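Local coordinates for protein 4-alpha-glucanotransferase (Corynebacterium glutamicum, PDB 5B68) that belongs to the amylomaltase family, combining an N-terminal beta sandwich with a TIM-barrel domain in a single chain, at residues Ala17-Tyr20 against Ala26-Glu29; Asp170-Ser175 against Ser643-Val648; Ala205-Gln210 against Glu694-Val699. All coordinates share one frame; numbering follows the deposited sequence.

How the contacts relate
Contact 2 and contact 3 are neighbours in the barrel part of the chain, their centres about 19 Å apart, and they meet directly where Val648 CG1 packs on Val699 CG1 at 3.8 Å. Their segments alternate along the sequence: 170-175 and 205-210 flank the first strand of the parallel barrel sheet, 177-182, while 643-648 and 694-699 belong to the last strand and the C-terminal helix. Contact 1 is closed before either opens and lies apart at the surface, with nearest atoms about 30 Å from contact 2 and 39 Å from contact 3, on the opposite side of the chain's centre from the latter. The sulfate ion sits at contact 2.

Contact 1. Residues Ala17-Tyr20 against Ala26-Glu29; sequences ATSY and AHIE
Tyr20 holds CG between its backbone N and carbonyl carbon (chi1 61°), while Ile28 turns CG1 away from its carbonyl carbon (chi1 -57°), and these settings let the two side chains run alongside each other on one face of a small sheet. Ile28 CB then lies over the Tyr20 ring, 4.1 Å from its centroid and 16° off the ring normal, a CH-pi contact displaced toward the rim. The CG2 branch continues along the ring to its hydroxyl end, Ile28 CG2 meeting Tyr20 CZ at 3.8 Å. Beneath this pair the backbones are tied twice: Tyr20 N donates to Ile28 O at 3.0 Å, and Ile28 N returns a bond to Tyr20 O at 2.9 Å.

Ser19 and Glu29 form the adjoining non-hydrogen-bonded pair, their CA atoms 4.3 Å apart, with side chains on the other face. There the methylene of Ser19 meets the His27 imidazole obliquely, Ser19 CB to His27 CE1 being 3.9 Å. A face of that imidazole also lies beneath Tyr20 O, off toward the ring's rim.

Phe469 meets the Tyr20 ring edge to face and Thr481 touches the same side chain; Tyr20 is thereby buried, whereas Glu29 and His27 are exposed. Antiparallel strands 19-21 and 27-29, joined by one short connection, make a two-stranded beta hairpin.

Contact 2. Residues Asp170-Ser175 against Ser643-Val648; sequences DKYLDS and SALTCV. With SO4 (sulfate ion), chain H.
Ala644 is pressed against the backbone of Tyr172, and this is the tight part of the contact. Ala644 CB stands 3.6 Å from Tyr172 O, and its CA comes equally near that same oxygen in a CA-H...O contact with an angle of 130° at the hydrogen. Ala644 CB also meets Tyr172 CB at 4.1 Å. Next to it Leu645 reaches over with one branch, CD2, to Tyr172 CG at 4.1 Å, approaching the ring obliquely. The tyrosine stands here because CG is turned away from its carbonyl carbon (chi1 -57°), which sends the ring past Leu645 to a hydroxyl bonded to Ser380 OG.

In the (beta/alpha)8 barrel, strand 645-649 is the last of the parallel sheet and lies beside the first, 177-182; helix 167-174 leads into that first strand. The contact therefore sets this helix against the start of the last strand, and backbone bonds tie Ala644 to Arg177 of the first strand and to Pro551, just ahead of strand 553-556.

Packing thins out around Leu173, whose CB points away and whose CD2 approaches Ala644 CB only to 4.3 Å. On the solvent side, Lys171 lays its CG over the centre of the Tyr172 ring, 4.0 Å above the plane. Its otherwise extended chain bends at chi4 (82°), and Lys171 NZ donates to sulfate O3 at 2.9 Å. That ion, probably from the crystallisation liquor, is also held by Arg177 NH2.

Contact 3. Residues Ala205-Gln210 against Glu694-Val699; sequences ASVVAQ and ELYHRV
Van der Waals contact between Val208 and Tyr696 is confined to the hydroxyl end of the tyrosine. Tyr696 OH stops 3.6 Å from Val208 CA and 4.0 Å from Val208 CG1, the two side chains crossing at about a right angle. Val207 gives a more distant neighbour, its CG1 lying 4.5 Å from Tyr696 OH. Tyr696 spans the gap because its CG is opposite the backbone N (chi1 173°), which carries the ring outward from helix 694-702; the nearest CA atoms, of Val208 and Tyr696, are still 9.7 Å apart. Along its flank, Tyr696 CD1 lies over the centre of the His697 imidazole, while Met653 of helix 650-654 also touches the tyrosine.

No direct hydrogen bond joins the two segments. Polar contact runs instead through one water molecule, which donates to Val208 O at 2.9 Å and to Tyr696 OH at 2.9 Å. The same hydroxyl is bonded to Asp211 OD2, just beyond 205-210. Although Val207 O lies near the phenol oxygen, it accepts a bond from Gln210 N of the same segment, at 3.1 Å.

Helix 198-209 follows the first barrel strand and the C-terminal helix 694-702 comes after the eighth, so the contact joins helices whose preceding strands are neighbours in the closed barrel. Since the water donates a hydrogen bond to the buried hydroxyl, the tyrosine's own proton is probably directed to the Asp211 carboxylate, and the two bonds together would fix the rotation of the O-H group and provide the Val208 carbonyl with a partner.

Contact 1. Residues Ala17-Tyr20 against Ala26-Glu29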
loop_
_atom_site.group_PDB
_atom_site.type_symbol
_atom_site.label_atom_id
_atom_site.label_comp_id
_atom_site.label_asym_id
_atom_site.label_seq_id
_atom_site.Cartn_x
_atom_site.Cartn_y
_atom_site.Cartn_z
ATOM N N ALA A 17 -17.264 -8.241 -13.992
ATOM C CA ALA A 17 -17.322 -7.691 -15.385
ATOM C C ALA A 17 -17.419 -8.826 -16.392
ATOM O O ALA A 17 -16.698 -9.856 -16.320
ATOM C CB ALA A 17 -16.080 -6.858 -15.691
ATOM N N THR A 18 -18.271 -8.610 -17.390
ATOM C CA THR A 18 -18.432 -9.619 -18.494
ATOM C C THR A 18 -17.625 -9.296 -19.755
ATOM O O THR A 18 -17.583 -10.088 -20.714
ATOM C CB THR A 18 -19.893 -9.748 -18.892
ATOM O OG1 THR A 18 -20.377 -8.501 -19.399
ATOM C CG2 THR A 18 -20.754 -10.176 -17.672
ATOM N N SER A 19 -17.062 -8.092 -19.787
ATOM C CA SER A 19 -16.062 -7.758 -20.807
ATOM C C SER A 19 -15.194 -6.625 -20.293
ATOM O O SER A 19 -15.557 -5.975 -19.336
ATOM C CB SER A 19 -16.773 -7.270 -22.081
ATOM O OG SER A 19 -17.616 -6.170 -21.775
ATOM N N TYR A 20 -14.088 -6.356 -20.969
ATOM C CA TYR A 20 -13.208 -5.230 -20.568
ATOM C C TYR A 20 -12.305 -4.822 -21.737
ATOM O O TYR A 20 -12.257 -5.521 -22.775
ATOM C CB TYR A 20 -12.401 -5.611 -19.304
ATOM C CG TYR A 20 -11.516 -6.780 -19.470
ATOM C CD1 TYR A 20 -10.214 -6.627 -19.891
ATOM C CD2 TYR A 20 -11.968 -8.076 -19.188
ATOM C CE1 TYR A 20 -9.385 -7.727 -20.079
ATOM C CE2 TYR A 20 -11.144 -9.158 -19.349
ATOM C CZ TYR A 20 -9.875 -8.988 -19.807
ATOM O OH TYR A 20 -9.090 -10.070 -19.990
ATOM N N ALA A 26 -7.366 -3.494 -26.408
ATOM C CA ALA A 26 -8.188 -4.526 -27.038
ATOM C C ALA A 26 -9.521 -4.815 -26.306
ATOM O O ALA A 26 -9.578 -4.725 -25.089
ATOM C CB ALA A 26 -7.368 -5.792 -27.163
ATOM N N HIS A 27 -10.571 -5.185 -27.042
ATOM C CA HIS A 27 -11.848 -5.539 -26.416
ATOM C C HIS A 27 -11.955 -7.033 -26.210
ATOM O O HIS A 27 -11.804 -7.804 -27.130
ATOM C CB HIS A 27 -13.059 -5.040 -27.210
ATOM C CG HIS A 27 -14.344 -5.087 -26.440
ATOM N ND1 HIS A 27 -15.188 -6.172 -26.461
ATOM C CD2 HIS A 27 -14.919 -4.188 -25.610
ATOM C CE1 HIS A 27 -16.222 -5.944 -25.677
ATOM N NE2 HIS A 27 -16.080 -4.747 -25.147
ATOM N N ILE A 28 -12.233 -7.418 -24.979
ATOM C CA ILE A 28 -12.233 -8.811 -24.585
ATOM C C ILE A 28 -13.598 -9.111 -24.021
ATOM O O ILE A 28 -14.091 -8.356 -23.168
ATOM C CB ILE A 28 -11.156 -9.093 -23.488
ATOM C CG1 ILE A 28 -9.752 -8.679 -23.959
ATOM C CG2 ILE A 28 -11.182 -10.550 -23.057
ATOM C CD1 ILE A 28 -9.299 -9.270 -25.278
ATOM N N GLU A 29 -14.223 -10.176 -24.516
ATOM C CA GLU A 29 -15.441 -10.684 -23.914
ATOM C C GLU A 29 -14.994 -11.853 -23.075
ATOM O O GLU A 29 -14.288 -12.721 -23.532
ATOM C CB GLU A 29 -16.471 -11.127 -24.941
ATOM C CG GLU A 29 -17.799 -11.555 -24.309
ATOM C CD GLU A 29 -18.937 -11.640 -25.337
ATOM O OE1 GLU A 29 -20.107 -11.637 -24.904
ATOM O OE2 GLU A 29 -18.670 -11.700 -26.566
#

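Contact 2. Residues Asp170-Ser175 against Ser643-Val648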
loop_
_atom_site.group_PDB
_atom_site.type_symbol
_atom_site.label_atom_id
_atom_site.label_comp_id
_atom_site.label_asym_id
_atom_site.label_seq_id
_atom_site.Cartn_x
_atom_site.Cartn_y
_atom_site.Cartn_z
ATOM N N ASP A 170 -5.532 21.072 0.301
ATOM C CA ASP A 170 -5.406 22.531 0.120
ATOM C C ASP A 170 -4.159 23.127 0.783
ATOM O O ASP A 170 -3.608 24.145 0.283
ATOM C CB ASP A 170 -6.636 23.309 0.620
ATOM C CG ASP A 170 -7.891 23.098 -0.230
ATOM O OD1 ASP A 170 -7.879 22.460 -1.308
ATOM O OD2 ASP A 170 -8.945 23.542 0.272
ATOM N N LYS A 171 -3.714 22.514 1.880
ATOM C CA LYS A 171 -2.504 22.968 2.530
ATOM C C LYS A 171 -1.331 22.967 1.598
ATOM O O LYS A 171 -0.655 24.013 1.450
ATOM C CB LYS A 171 -2.200 22.181 3.801
ATOM C CG LYS A 171 -0.885 22.597 4.458
ATOM C CD LYS A 171 -0.677 21.832 5.747
ATOM C CE LYS A 171 0.664 22.090 6.352
ATOM N NZ LYS A 171 0.599 23.343 7.112
ATOM N N TYR A 172 -1.042 21.820 1.028
ATOM C CA TYR A 172 0.046 21.690 0.093
ATOM C C TYR A 172 -0.149 22.274 -1.306
ATOM O O TYR A 172 0.814 22.636 -1.937
ATOM C CB TYR A 172 0.668 20.303 0.155
ATOM C CG TYR A 172 1.131 20.035 1.559
ATOM C CD1 TYR A 172 2.154 20.778 2.120
ATOM C CD2 TYR A 172 0.501 19.099 2.349
ATOM C CE1 TYR A 172 2.564 20.568 3.414
ATOM C CE2 TYR A 172 0.899 18.882 3.646
ATOM C CZ TYR A 172 1.932 19.618 4.179
ATOM O OH TYR A 172 2.322 19.397 5.465
ATOM N N LEU A 173 -1.390 22.390 -1.758
ATOM C CA LEU A 173 -1.657 23.079 -3.007
ATOM C C LEU A 173 -1.233 24.523 -2.861
ATOM O O LEU A 173 -0.668 25.111 -3.758
ATOM C CB LEU A 173 -3.142 23.042 -3.335
ATOM C CG LEU A 173 -3.674 21.771 -3.979
ATOM C CD1 LEU A 173 -5.185 21.825 -4.055
ATOM C CD2 LEU A 173 -3.093 21.577 -5.358
ATOM N N ASP A 174 -1.580 25.090 -1.723
ATOM C CA ASP A 174 -1.205 26.448 -1.344
ATOM C C ASP A 174 0.269 26.655 -1.005
ATOM O O ASP A 174 0.814 27.715 -1.243
ATOM C CB ASP A 174 -2.135 26.995 -0.272
ATOM C CG ASP A 174 -3.571 27.157 -0.773
ATOM O OD1 ASP A 174 -3.797 27.128 -1.990
ATOM O OD2 ASP A 174 -4.478 27.310 0.051
ATOM N N SER A 175 0.871 25.649 -0.388
ATOM C CA SER A 175 2.237 25.722 0.095
ATOM C C SER A 175 3.032 24.491 -0.360
ATOM O O SER A 175 3.281 23.593 0.409
ATOM C CB SER A 175 2.246 25.875 1.620
ATOM O OG SER A 175 3.545 25.995 2.126
ATOM N N SER A 643 3.064 21.241 -8.884
ATOM C CA SER A 643 2.741 20.112 -8.022
ATOM C C SER A 643 2.805 20.406 -6.548
ATOM O O SER A 643 3.800 20.949 -6.066
ATOM C CB SER A 643 3.674 18.957 -8.329
ATOM O OG SER A 643 3.416 18.420 -9.633
ATOM N N ALA A 644 1.745 20.023 -5.809
ATOM C CA ALA A 644 1.686 20.193 -4.369
ATOM C C ALA A 644 2.899 19.569 -3.676
ATOM O O ALA A 644 3.450 20.157 -2.749
ATOM C CB ALA A 644 0.436 19.565 -3.834
ATOM N N LEU A 645 3.316 18.408 -4.124
ATOM C CA LEU A 645 4.455 17.763 -3.551
ATOM C C LEU A 645 5.378 17.223 -4.624
ATOM O O LEU A 645 4.937 16.677 -5.638
ATOM C CB LEU A 645 4.044 16.615 -2.639
ATOM C CG LEU A 645 3.223 16.983 -1.417
ATOM C CD1 LEU A 645 2.737 15.665 -0.763
ATOM C CD2 LEU A 645 3.963 17.809 -0.393
ATOM N N THR A 646 6.683 17.341 -4.367
ATOM C CA THR A 646 7.725 16.749 -5.248
ATOM C C THR A 646 8.602 15.839 -4.428
ATOM O O THR A 646 8.721 16.033 -3.243
ATOM C CB THR A 646 8.590 17.837 -5.904
ATOM O OG1 THR A 646 9.099 18.669 -4.875
ATOM C CG2 THR A 646 7.787 18.607 -6.825
ATOM N N CYS A 647 9.260 14.882 -5.052
ATOM C CA CYS A 647 10.008 13.902 -4.324
ATOM C C CYS A 647 11.298 13.670 -5.033
ATOM O O CYS A 647 11.280 13.460 -6.261
ATOM C CB CYS A 647 9.242 12.553 -4.191
ATOM S SG CYS A 647 10.089 11.493 -2.977
ATOM N N VAL A 648 12.392 13.827 -4.273
ATOM C CA VAL A 648 13.751 13.574 -4.730
ATOM C C VAL A 648 14.028 12.181 -4.241
ATOM O O VAL A 648 13.895 11.925 -3.058
ATOM C CB VAL A 648 14.772 14.551 -4.065
ATOM C CG1 VAL A 648 16.211 14.240 -4.489
ATOM C CG2 VAL A 648 14.366 15.972 -4.295
HETATM S S SO4 H . 4.266 23.965 8.424
HETATM O O1 SO4 H . 3.706 25.275 8.838
HETATM O O2 SO4 H . 4.217 22.941 9.513
HETATM O O3 SO4 H . 3.468 23.500 7.272
HETATM O O4 SO4 H . 5.683 24.169 8.039
#

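Contact 3. Residues Ala205-Gln210 against Glu694-Val699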
loop_
_atom_site.group_PDB
_atom_site.type_symbol
_atom_site.label_atom_id
_atom_site.label_comp_id
_atom_site.label_asym_id
_atom_site.label_seq_id
_atom_site.Cartn_x
_atom_site.Cartn_y
_atom_site.Cartn_z
ATOM N N ALA A 205 15.649 10.718 8.210
ATOM C CA ALA A 205 14.648 11.806 8.139
ATOM C C ALA A 205 15.227 13.080 8.670
ATOM O O ALA A 205 15.093 14.152 8.015
ATOM C CB ALA A 205 13.367 11.489 8.914
ATOM N N SER A 206 15.950 12.959 9.788
ATOM C CA SER A 206 16.465 14.181 10.438
ATOM C C SER A 206 17.528 14.806 9.525
ATOM O O SER A 206 17.611 16.025 9.443
ATOM C CB SER A 206 16.946 13.963 11.881
ATOM O OG SER A 206 18.130 13.212 11.834
ATOM N N VAL A 207 18.312 13.999 8.828
ATOM C CA VAL A 207 19.366 14.529 7.952
ATOM C C VAL A 207 18.792 15.240 6.750
ATOM O O VAL A 207 19.153 16.346 6.448
ATOM C CB VAL A 207 20.276 13.381 7.460
ATOM C CG1 VAL A 207 21.137 13.793 6.264
ATOM C CG2 VAL A 207 21.141 12.862 8.571
ATOM N N VAL A 208 17.857 14.625 6.050
ATOM C CA VAL A 208 17.382 15.251 4.777
ATOM C C VAL A 208 16.512 16.428 5.140
ATOM O O VAL A 208 16.356 17.330 4.330
ATOM C CB VAL A 208 16.681 14.269 3.843
ATOM C CG1 VAL A 208 17.612 13.159 3.409
ATOM C CG2 VAL A 208 15.454 13.658 4.505
ATOM N N ALA A 209 15.954 16.460 6.358
ATOM C CA ALA A 209 15.155 17.587 6.783
ATOM C C ALA A 209 16.023 18.871 6.901
ATOM O O ALA A 209 15.509 19.965 6.789
ATOM C CB ALA A 209 14.541 17.292 8.135
ATOM N N GLN A 210 17.341 18.719 7.083
ATOM C CA GLN A 210 18.225 19.901 7.326
ATOM C C GLN A 210 18.364 20.639 6.014
ATOM O O GLN A 210 18.763 21.800 5.990
ATOM C CB GLN A 210 19.611 19.433 7.761
ATOM C CG GLN A 210 19.546 18.740 9.085
ATOM C CD GLN A 210 20.801 18.001 9.475
ATOM O OE1 GLN A 210 21.746 17.838 8.690
ATOM N NE2 GLN A 210 20.755 17.425 10.672
ATOM N N GLU A 694 29.435 16.459 -2.303
ATOM C CA GLU A 694 28.971 17.631 -3.013
ATOM C C GLU A 694 27.727 17.355 -3.879
ATOM O O GLU A 694 26.855 18.255 -3.980
ATOM C CB GLU A 694 30.117 18.233 -3.878
ATOM C CG GLU A 694 29.809 19.609 -4.507
ATOM C CD GLU A 694 30.905 20.126 -5.485
ATOM O OE1 GLU A 694 31.464 19.323 -6.308
ATOM O OE2 GLU A 694 31.200 21.360 -5.451
ATOM N N LEU A 695 27.635 16.153 -4.484
ATOM C CA LEU A 695 26.450 15.773 -5.310
ATOM C C LEU A 695 25.130 15.884 -4.510
ATOM O O LEU A 695 24.182 16.498 -4.976
ATOM C CB LEU A 695 26.596 14.387 -5.972
ATOM C CG LEU A 695 25.398 13.958 -6.852
ATOM C CD1 LEU A 695 25.164 15.034 -7.937
ATOM C CD2 LEU A 695 25.586 12.597 -7.523
ATOM N N TYR A 696 25.122 15.384 -3.278
ATOM C CA TYR A 696 23.950 15.531 -2.388
ATOM C C TYR A 696 23.462 16.981 -2.285
ATOM O O TYR A 696 22.288 17.262 -2.452
ATOM C CB TYR A 696 24.282 14.975 -0.983
ATOM C CG TYR A 696 23.208 15.241 -0.002
ATOM C CD1 TYR A 696 23.177 16.422 0.672
ATOM C CD2 TYR A 696 22.160 14.362 0.189
ATOM C CE1 TYR A 696 22.192 16.723 1.561
ATOM C CE2 TYR A 696 21.156 14.665 1.067
ATOM C CZ TYR A 696 21.156 15.846 1.735
ATOM O OH TYR A 696 20.163 16.189 2.614
ATOM N N HIS A 697 24.394 17.900 -2.005
ATOM C CA HIS A 697 24.094 19.300 -1.806
ATOM C C HIS A 697 23.659 19.908 -3.116
ATOM O O HIS A 697 22.752 20.750 -3.115
ATOM C CB HIS A 697 25.318 20.054 -1.250
ATOM C CG HIS A 697 25.603 19.700 0.166
ATOM N ND1 HIS A 697 24.758 20.065 1.179
ATOM C CD2 HIS A 697 26.534 18.882 0.721
ATOM C CE1 HIS A 697 25.199 19.567 2.323
ATOM N NE2 HIS A 697 26.279 18.850 2.070
ATOM N N ARG A 698 24.300 19.534 -4.222
ATOM C CA ARG A 698 23.835 20.079 -5.543
ATOM C C ARG A 698 22.328 19.697 -5.855
ATOM O O ARG A 698 21.470 20.517 -6.303
ATOM C CB ARG A 698 24.759 19.611 -6.639
ATOM C CG ARG A 698 26.169 20.201 -6.538
ATOM C CD ARG A 698 27.116 19.662 -7.597
ATOM N NE ARG A 698 26.824 20.257 -8.867
ATOM C CZ ARG A 698 27.581 20.232 -9.970
ATOM N NH1 ARG A 698 27.111 20.814 -11.071
ATOM N NH2 ARG A 698 28.794 19.700 -9.990
ATOM N N VAL A 699 22.003 18.431 -5.617
ATOM C CA VAL A 699 20.657 17.966 -5.937
ATOM C C VAL A 699 19.702 18.544 -4.941
ATOM O O VAL A 699 18.596 18.937 -5.349
ATOM C CB VAL A 699 20.594 16.420 -6.012
ATOM C CG1 VAL A 699 19.164 15.899 -6.131
ATOM C CG2 VAL A 699 21.550 15.941 -7.123
HETATM O O HOH W 1 17.504 16.770 1.696
#